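Local coordinates for gifsy-2 prophage ATP-binding sugar transporter-like protein (Salmonella typhimurium LT2, PDB 2PP6) that is of uncertain function but may bind ATP, and joins a long N-terminal helix to a small antiparallel beta barrel, at residues R14-I19 with V56-N61; F23-N28 with C34-S39; V62-G67 with P89-E94. All coordinates share one frame; numbering follows the deposited sequence.

Contact 1 of 3, residues R14-I19 with V56-N61; sequences RMDALI and VVFSGN
Asp16 meets the Phe58 ring mainly through its backbone. Its carbonyl O lies 3.5 Å from CE1 of Phe58, on an oblique line to the ring. Its CB is 4.0 Å from the same Phe58 CE1. The carboxylate is not used in touching the ring. It makes long, weak ion pairs with Lys88 and with Lys12 of the second subunit. Lys88 also makes a cation-pi contact with Phe58. Leu18 turns its side chain to other copies of the protein, packing on Met4 of the second subunit and Leu7 of the third. Ile19 then adds the apolar part. Its CG2 is 4.0 Å from CZ of Phe58. CG1 of Ile19 sits anti to the carbonyl carbon (chi1 -70°), which leaves CG2 as the branch that reaches the ring. Phe58 follows strand 53-57, and its ring also has Val56 O in plane at its edge. The chemistry is that of a single aromatic side chain set against a helix. Van der Waals contact joins barrel to helix here, and the nearby lysine probably adds a modest electrostatic share.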
# COMPACT_ATOMS: atom_id res chain seq x y z
N ARG A 14 -5.18 -6.82 4.29
CA ARG A 14 -5.86 -6.99 3.01
C ARG A 14 -4.89 -7.54 1.95
O ARG A 14 -5.27 -8.35 1.10
CB ARG A 14 -6.46 -5.67 2.55
CG ARG A 14 -7.37 -5.00 3.59
CD ARG A 14 -8.21 -3.88 2.97
NE ARG A 14 -8.74 -2.95 3.96
CZ ARG A 14 -8.00 -2.07 4.63
NH1 ARG A 14 -8.56 -1.26 5.52
NH2 ARG A 14 -6.70 -1.98 4.39
N MSE A 15 -3.63 -7.11 2.00
CA MSE A 15 -2.65 -7.59 1.05
C MSE A 15 -2.46 -9.10 1.12
O MSE A 15 -2.35 -9.77 0.10
CB MSE A 15 -1.31 -6.90 1.28
CG MSE A 15 -1.32 -5.43 0.86
SE MSE A 15 0.34 -4.53 1.13
CE MSE A 15 0.90 -4.41 -0.68
N ASP A 16 -2.42 -9.64 2.33
CA ASP A 16 -2.22 -11.07 2.47
C ASP A 16 -3.45 -11.85 2.08
O ASP A 16 -3.34 -12.95 1.54
CB ASP A 16 -1.85 -11.42 3.89
CG ASP A 16 -0.49 -10.93 4.26
OD1 ASP A 16 0.34 -10.74 3.34
OD2 ASP A 16 -0.24 -10.76 5.47
N ALA A 17 -4.61 -11.30 2.36
CA ALA A 17 -5.84 -12.00 2.04
C ALA A 17 -5.99 -12.13 0.55
O ALA A 17 -6.61 -13.08 0.07
CB ALA A 17 -7.02 -11.27 2.63
N LEU A 18 -5.42 -11.19 -0.19
CA LEU A 18 -5.52 -11.20 -1.64
C LEU A 18 -4.56 -12.23 -2.22
O LEU A 18 -4.91 -12.94 -3.17
CB LEU A 18 -5.21 -9.81 -2.20
CG LEU A 18 -5.27 -9.61 -3.72
CD1 LEU A 18 -6.61 -10.05 -4.27
CD2 LEU A 18 -5.02 -8.15 -4.02
N ILE A 19 -3.36 -12.30 -1.66
CA ILE A 19 -2.39 -13.27 -2.14
C ILE A 19 -2.94 -14.67 -1.90
O ILE A 19 -2.82 -15.55 -2.76
CB ILE A 19 -1.05 -13.17 -1.41
CG1 ILE A 19 -0.33 -11.89 -1.81
CG2 ILE A 19 -0.19 -14.37 -1.75
CD1 ILE A 19 1.05 -11.81 -1.25
N VAL A 56 4.00 -21.36 2.72
CA VAL A 56 3.72 -20.58 3.91
C VAL A 56 2.21 -20.66 4.19
O VAL A 56 1.39 -20.63 3.28
CB VAL A 56 4.22 -19.12 3.79
CG1 VAL A 56 5.07 -18.96 2.58
CG2 VAL A 56 3.08 -18.16 3.82
N VAL A 57 1.87 -20.81 5.46
CA VAL A 57 0.49 -20.98 5.91
C VAL A 57 -0.25 -19.68 6.16
O VAL A 57 0.12 -18.89 7.03
CB VAL A 57 0.48 -21.82 7.21
CG1 VAL A 57 -0.96 -22.11 7.64
CG2 VAL A 57 1.23 -23.11 6.97
N PHE A 58 -1.34 -19.46 5.43
CA PHE A 58 -2.10 -18.23 5.60
C PHE A 58 -3.27 -18.29 6.58
O PHE A 58 -3.56 -17.30 7.25
CB PHE A 58 -2.59 -17.73 4.25
CG PHE A 58 -1.53 -17.01 3.46
CD1 PHE A 58 -1.66 -15.66 3.17
CD2 PHE A 58 -0.38 -17.67 3.02
CE1 PHE A 58 -0.67 -14.99 2.45
CE2 PHE A 58 0.61 -17.01 2.30
CZ PHE A 58 0.47 -15.66 2.02
N SER A 59 -3.94 -19.43 6.69
CA SER A 59 -5.06 -19.55 7.60
C SER A 59 -4.59 -19.32 9.03
O SER A 59 -3.46 -19.68 9.39
CB SER A 59 -5.67 -20.94 7.47
OG SER A 59 -6.06 -21.19 6.13
N GLY A 60 -5.44 -18.71 9.87
CA GLY A 60 -5.04 -18.46 11.24
C GLY A 60 -5.59 -19.50 12.20
O GLY A 60 -5.46 -19.34 13.41
N ASN A 61 -6.18 -20.56 11.67
CA ASN A 61 -6.77 -21.57 12.53
C ASN A 61 -5.94 -22.83 12.74
O ASN A 61 -6.44 -23.81 13.28
CB ASN A 61 -8.17 -21.94 12.01
CG ASN A 61 -8.13 -22.69 10.69
OD1 ASN A 61 -7.42 -22.29 9.77
ND2 ASN A 61 -8.92 -23.75 10.57

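Contact 2 of 3, residues F23-N28 with C34-S39; sequences FGMKVN and CIVVES
Met25 reaches across to Val36 and Glu38 by way of two torsions. CG lies anti to the carbonyl carbon (chi1 -71°), and the chain then bends at its end (chi3 -66°). This brings the selenomethionine CE to 3.5 Å from Val36 CG1. The same CE rests on the aliphatic CG of Glu38, while the carboxylate of Glu38 makes a salt bridge with Arg73.

The backbones pair as antiparallel strands. Met25 and Val36 form a hydrogen-bonded pair: Met25 N gives its hydrogen to Val36 O at 2.7 Å, and Val36 N to Met25 O at 2.9 Å. Val27 and Cys34 form the next such pair, with Val27 N to Cys34 O at 2.8 Å and Cys34 N to Val27 O at 2.7 Å. Both bonds of this second pair run nearly straight out from the carbonyl. Between the two pairs, Lys26 and Ile35 are a non-hydrogen-bonded pair on the other face. Their side chains touch only loosely.

Before Met25, at the helix end of the segment, a water takes over. It donates to Phe23 O and accepts from Glu38 N at 2.6 Å, bridging the point where the segments part. Close by, Phe23 CB packs on Val37 CG1 at 3.8 Å, and Val37 CG2 lies against Gly24 CA.

The pairing makes a beta hairpin of strands 25-29 and 32-38, following helix 2-23 in the chain. Met25, Val27, Cys34 and Val36 share one face. Leu72 of strand 69-72 packs on Met25 and Val27, and Val55 and Val57 of strand 53-57 on Val36. The backbone of Val37 bonds to Val56 and that of Ile35 to Phe58, so 32-38 lies between 25-29 and 53-57 in the sheet.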
# COMPACT_ATOMS: atom_id res chain seq x y z
N PHE A 23 -3.47 -17.22 -4.97
CA PHE A 23 -2.58 -18.37 -5.10
C PHE A 23 -2.78 -19.46 -4.03
O PHE A 23 -2.22 -20.55 -4.14
CB PHE A 23 -1.13 -17.90 -5.08
CG PHE A 23 -0.89 -16.63 -5.87
CD1 PHE A 23 -1.18 -16.58 -7.23
CD2 PHE A 23 -0.40 -15.49 -5.25
CE1 PHE A 23 -0.99 -15.41 -7.96
CE2 PHE A 23 -0.21 -14.31 -5.97
CZ PHE A 23 -0.50 -14.28 -7.33
N GLY A 24 -3.59 -19.19 -3.02
CA GLY A 24 -3.80 -20.19 -1.99
C GLY A 24 -4.31 -21.55 -2.44
O GLY A 24 -5.08 -21.66 -3.40
N MSE A 25 -3.87 -22.60 -1.74
CA MSE A 25 -4.29 -23.96 -2.01
C MSE A 25 -4.98 -24.45 -0.75
O MSE A 25 -4.67 -23.98 0.35
CB MSE A 25 -3.12 -24.89 -2.24
CG MSE A 25 -2.39 -24.70 -3.52
SE MSE A 25 -1.14 -26.14 -3.64
CE MSE A 25 -0.00 -25.65 -2.16
N LYS A 26 -5.90 -25.40 -0.91
CA LYS A 26 -6.62 -25.97 0.22
C LYS A 26 -5.80 -27.19 0.61
O LYS A 26 -5.50 -28.06 -0.21
CB LYS A 26 -8.03 -26.35 -0.20
CG LYS A 26 -8.80 -27.19 0.80
CD LYS A 26 -9.30 -26.37 1.95
CE LYS A 26 -10.80 -26.56 2.09
NZ LYS A 26 -11.15 -28.00 2.18
N VAL A 27 -5.41 -27.26 1.86
CA VAL A 27 -4.54 -28.33 2.27
C VAL A 27 -4.86 -28.80 3.68
O VAL A 27 -5.38 -28.04 4.49
CB VAL A 27 -3.08 -27.81 2.16
CG1 VAL A 27 -2.41 -27.75 3.52
CG2 VAL A 27 -2.32 -28.63 1.17
N ASN A 28 -4.55 -30.06 3.97
CA ASN A 28 -4.83 -30.59 5.29
C ASN A 28 -3.54 -30.76 6.08
O ASN A 28 -2.64 -31.47 5.63
CB ASN A 28 -5.58 -31.92 5.18
CG ASN A 28 -6.11 -32.40 6.52
OD1 ASN A 28 -5.35 -32.83 7.39
ND2 ASN A 28 -7.43 -32.32 6.69
N CYS A 34 -6.75 -26.05 5.71
CA CYS A 34 -6.32 -24.65 5.72
C CYS A 34 -5.71 -24.21 4.39
O CYS A 34 -5.47 -25.02 3.50
CB CYS A 34 -5.30 -24.44 6.84
SG CYS A 34 -3.88 -25.52 6.70
N ILE A 35 -5.45 -22.91 4.26
CA ILE A 35 -4.90 -22.40 3.01
C ILE A 35 -3.40 -22.15 3.07
O ILE A 35 -2.85 -21.57 4.02
CB ILE A 35 -5.65 -21.09 2.55
CG1 ILE A 35 -6.94 -21.45 1.81
CG2 ILE A 35 -4.80 -20.31 1.54
CD1 ILE A 35 -7.86 -22.36 2.54
N VAL A 36 -2.73 -22.57 2.02
CA VAL A 36 -1.30 -22.42 2.00
C VAL A 36 -0.90 -21.88 0.64
O VAL A 36 -1.64 -22.02 -0.33
CB VAL A 36 -0.69 -23.83 2.31
CG1 VAL A 36 -0.04 -24.42 1.08
CG2 VAL A 36 0.24 -23.73 3.50
N VAL A 37 0.23 -21.22 0.54
CA VAL A 37 0.66 -20.71 -0.76
C VAL A 37 2.08 -21.18 -1.01
O VAL A 37 2.95 -21.03 -0.15
CB VAL A 37 0.57 -19.16 -0.83
CG1 VAL A 37 1.17 -18.66 -2.13
CG2 VAL A 37 -0.90 -18.72 -0.74
N GLU A 38 2.31 -21.77 -2.19
CA GLU A 38 3.63 -22.25 -2.56
C GLU A 38 4.63 -21.10 -2.56
O GLU A 38 4.31 -20.00 -3.01
CB GLU A 38 3.58 -22.93 -3.92
CG GLU A 38 2.65 -24.13 -3.91
CD GLU A 38 3.13 -25.27 -4.80
OE1 GLU A 38 4.28 -25.74 -4.61
OE2 GLU A 38 2.35 -25.71 -5.68
N SER A 39 5.82 -21.37 -2.05
CA SER A 39 6.85 -20.34 -1.97
C SER A 39 7.30 -19.84 -3.33
O SER A 39 7.92 -18.79 -3.44
CB SER A 39 8.06 -20.85 -1.19
OG SER A 39 7.75 -20.91 0.20
O HOH W 1 0.32 -21.67 -3.86

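Contact 3 of 3, residues V62-G67 with P89-E94; sequences VIPRRG and PQLTLE
Pro64 packs its ring on Pro89 and Leu91, and the contact between the segments is wholly apolar. Pro64 CG touches both partners. It is 3.6 Å from Pro89 CB and 3.6 Å from Leu91 CD2. Pro64 CB adds a second touch on the leucine, 3.6 Å from Leu91 CD1, so both methyl groups of Leu91 bear on the proline. On the Pro89 side, Pro64 CD lies 4.1 Å from Pro89 CG, and Pro64 CG lies 3.9 Å from the same Pro89 CG. The Pro64 side chain crosses each of its two partners at about a right angle. For Leu91 the first torsion sets CG anti to the carbonyl carbon (chi1 -40°), and the two methyls are then presented to Pro64 CB and CG.

The direction of the side chains explains the pairing. Pro89 and Leu91 stand two residues apart on the strand, and both start out toward the loop. Gln90, between them, points away. Pro64 starts out toward the strand, while Ile63 and Arg65 beside it point away. A single loop residue therefore meets two strand residues. Pro64 and Leu91 are buried, and Pro89 is partly exposed.

Polar bonds hold the two segments separately, each to other parts of the chain. The backbones of Pro89 and Leu91 bond to Val57 and Val55 of strand 53-57. In the loop, Arg65 N bonds to Asp68 OD2.

The loop between strands 53-57 and 69-72 thus lies against strand 88-95 of a closed six-strand antiparallel barrel, consistent with the family's place among the phage barrel proteins.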
# COMPACT_ATOMS: atom_id res chain seq x y z
N VAL A 62 -4.67 -22.78 12.34
CA VAL A 62 -3.76 -23.92 12.52
C VAL A 62 -2.42 -23.46 13.08
O VAL A 62 -2.03 -22.30 12.91
CB VAL A 62 -3.45 -24.67 11.18
CG1 VAL A 62 -4.70 -25.32 10.64
CG2 VAL A 62 -2.88 -23.72 10.16
N ILE A 63 -1.74 -24.38 13.75
CA ILE A 63 -0.40 -24.14 14.31
C ILE A 63 0.42 -25.35 13.88
O ILE A 63 0.50 -26.35 14.60
CB ILE A 63 -0.39 -24.09 15.85
CG1 ILE A 63 -1.78 -24.40 16.40
CG2 ILE A 63 0.08 -22.72 16.31
CD1 ILE A 63 -1.84 -24.39 17.91
N PRO A 64 1.03 -25.29 12.68
CA PRO A 64 1.83 -26.41 12.19
C PRO A 64 3.02 -26.78 13.07
O PRO A 64 3.59 -25.93 13.75
CB PRO A 64 2.24 -25.95 10.80
CG PRO A 64 2.31 -24.47 10.94
CD PRO A 64 1.08 -24.16 11.74
N ARG A 65 3.39 -28.06 13.06
CA ARG A 65 4.52 -28.55 13.85
C ARG A 65 5.42 -29.52 13.12
O ARG A 65 4.98 -30.19 12.18
CB ARG A 65 4.02 -29.23 15.11
CG ARG A 65 3.85 -28.27 16.24
CD ARG A 65 2.60 -28.54 17.00
NE ARG A 65 2.38 -27.50 17.99
CZ ARG A 65 1.19 -27.11 18.43
NH1 ARG A 65 0.09 -27.68 17.95
NH2 ARG A 65 1.09 -26.15 19.34
N ARG A 66 6.68 -29.58 13.52
CA ARG A 66 7.59 -30.53 12.91
C ARG A 66 6.98 -31.89 13.26
O ARG A 66 6.61 -32.13 14.41
CB ARG A 66 8.99 -30.38 13.51
CG ARG A 66 9.74 -29.16 13.02
CD ARG A 66 10.35 -28.39 14.17
NE ARG A 66 11.34 -29.16 14.90
CZ ARG A 66 11.52 -29.07 16.22
NH1 ARG A 66 10.77 -28.24 16.94
NH2 ARG A 66 12.46 -29.80 16.81
N GLY A 67 6.84 -32.77 12.28
CA GLY A 67 6.24 -34.07 12.54
C GLY A 67 4.92 -34.22 11.80
O GLY A 67 4.69 -35.25 11.15
N PRO A 89 3.97 -19.12 9.29
CA PRO A 89 4.70 -20.38 9.23
C PRO A 89 5.15 -20.76 7.83
O PRO A 89 4.35 -20.90 6.93
CB PRO A 89 3.68 -21.39 9.76
CG PRO A 89 2.78 -20.57 10.61
CD PRO A 89 2.61 -19.32 9.80
N GLN A 90 6.45 -20.91 7.63
CA GLN A 90 6.91 -21.35 6.34
C GLN A 90 7.36 -22.78 6.59
O GLN A 90 8.34 -23.00 7.29
CB GLN A 90 8.08 -20.53 5.84
CG GLN A 90 8.72 -21.22 4.68
CD GLN A 90 9.76 -20.40 4.03
OE1 GLN A 90 9.46 -19.44 3.34
NE2 GLN A 90 11.02 -20.77 4.25
N LEU A 91 6.64 -23.74 6.02
CA LEU A 91 6.94 -25.15 6.22
C LEU A 91 7.76 -25.84 5.13
O LEU A 91 7.55 -25.64 3.93
CB LEU A 91 5.63 -25.92 6.40
CG LEU A 91 4.52 -25.25 7.23
CD1 LEU A 91 3.33 -26.22 7.35
CD2 LEU A 91 5.04 -24.87 8.60
N THR A 92 8.71 -26.67 5.57
CA THR A 92 9.52 -27.44 4.65
C THR A 92 8.91 -28.83 4.74
O THR A 92 8.88 -29.43 5.82
CB THR A 92 10.99 -27.49 5.06
OG1 THR A 92 11.58 -26.19 4.91
CG2 THR A 92 11.75 -28.49 4.18
N LEU A 93 8.40 -29.31 3.61
CA LEU A 93 7.73 -30.60 3.54
C LEU A 93 8.49 -31.65 2.75
O LEU A 93 9.02 -31.37 1.67
CB LEU A 93 6.37 -30.42 2.88
CG LEU A 93 5.56 -29.18 3.22
CD1 LEU A 93 4.35 -29.10 2.32
CD2 LEU A 93 5.15 -29.24 4.67
N GLU A 94 8.50 -32.87 3.28
CA GLU A 94 9.15 -33.99 2.62
C GLU A 94 8.12 -35.09 2.32
O GLU A 94 7.23 -35.35 3.13
CB GLU A 94 10.27 -34.55 3.50
CG GLU A 94 11.41 -33.57 3.73
CD GLU A 94 12.08 -33.10 2.44
OE1 GLU A 94 12.91 -32.16 2.51
OE2 GLU A 94 11.77 -33.66 1.37

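Contacts 1 and 2 lie close, with centres about 9 Å apart. The centre of contact 3 is about 16 Å from that of contact 1 and 12 Å from that of contact 2. Contact 1 sets helix 2-23 against Phe58, just after strand 53-57. Strands 32-38, 53-57 and 88-95 are consecutive in one barrel sheet, so all three contacts reach it. Probable backbone hydrogen bonds, Phe58 N to Ile35 O and Val57 N to Pro89 O, join contact 1 to contacts 2 and 3. Contact 2 falls between the segments of contact 1 in sequence, and contact 3 follows. Contact 2 forms part of the barrel wall, while contacts 1 and 3 set the helix and a loop against it.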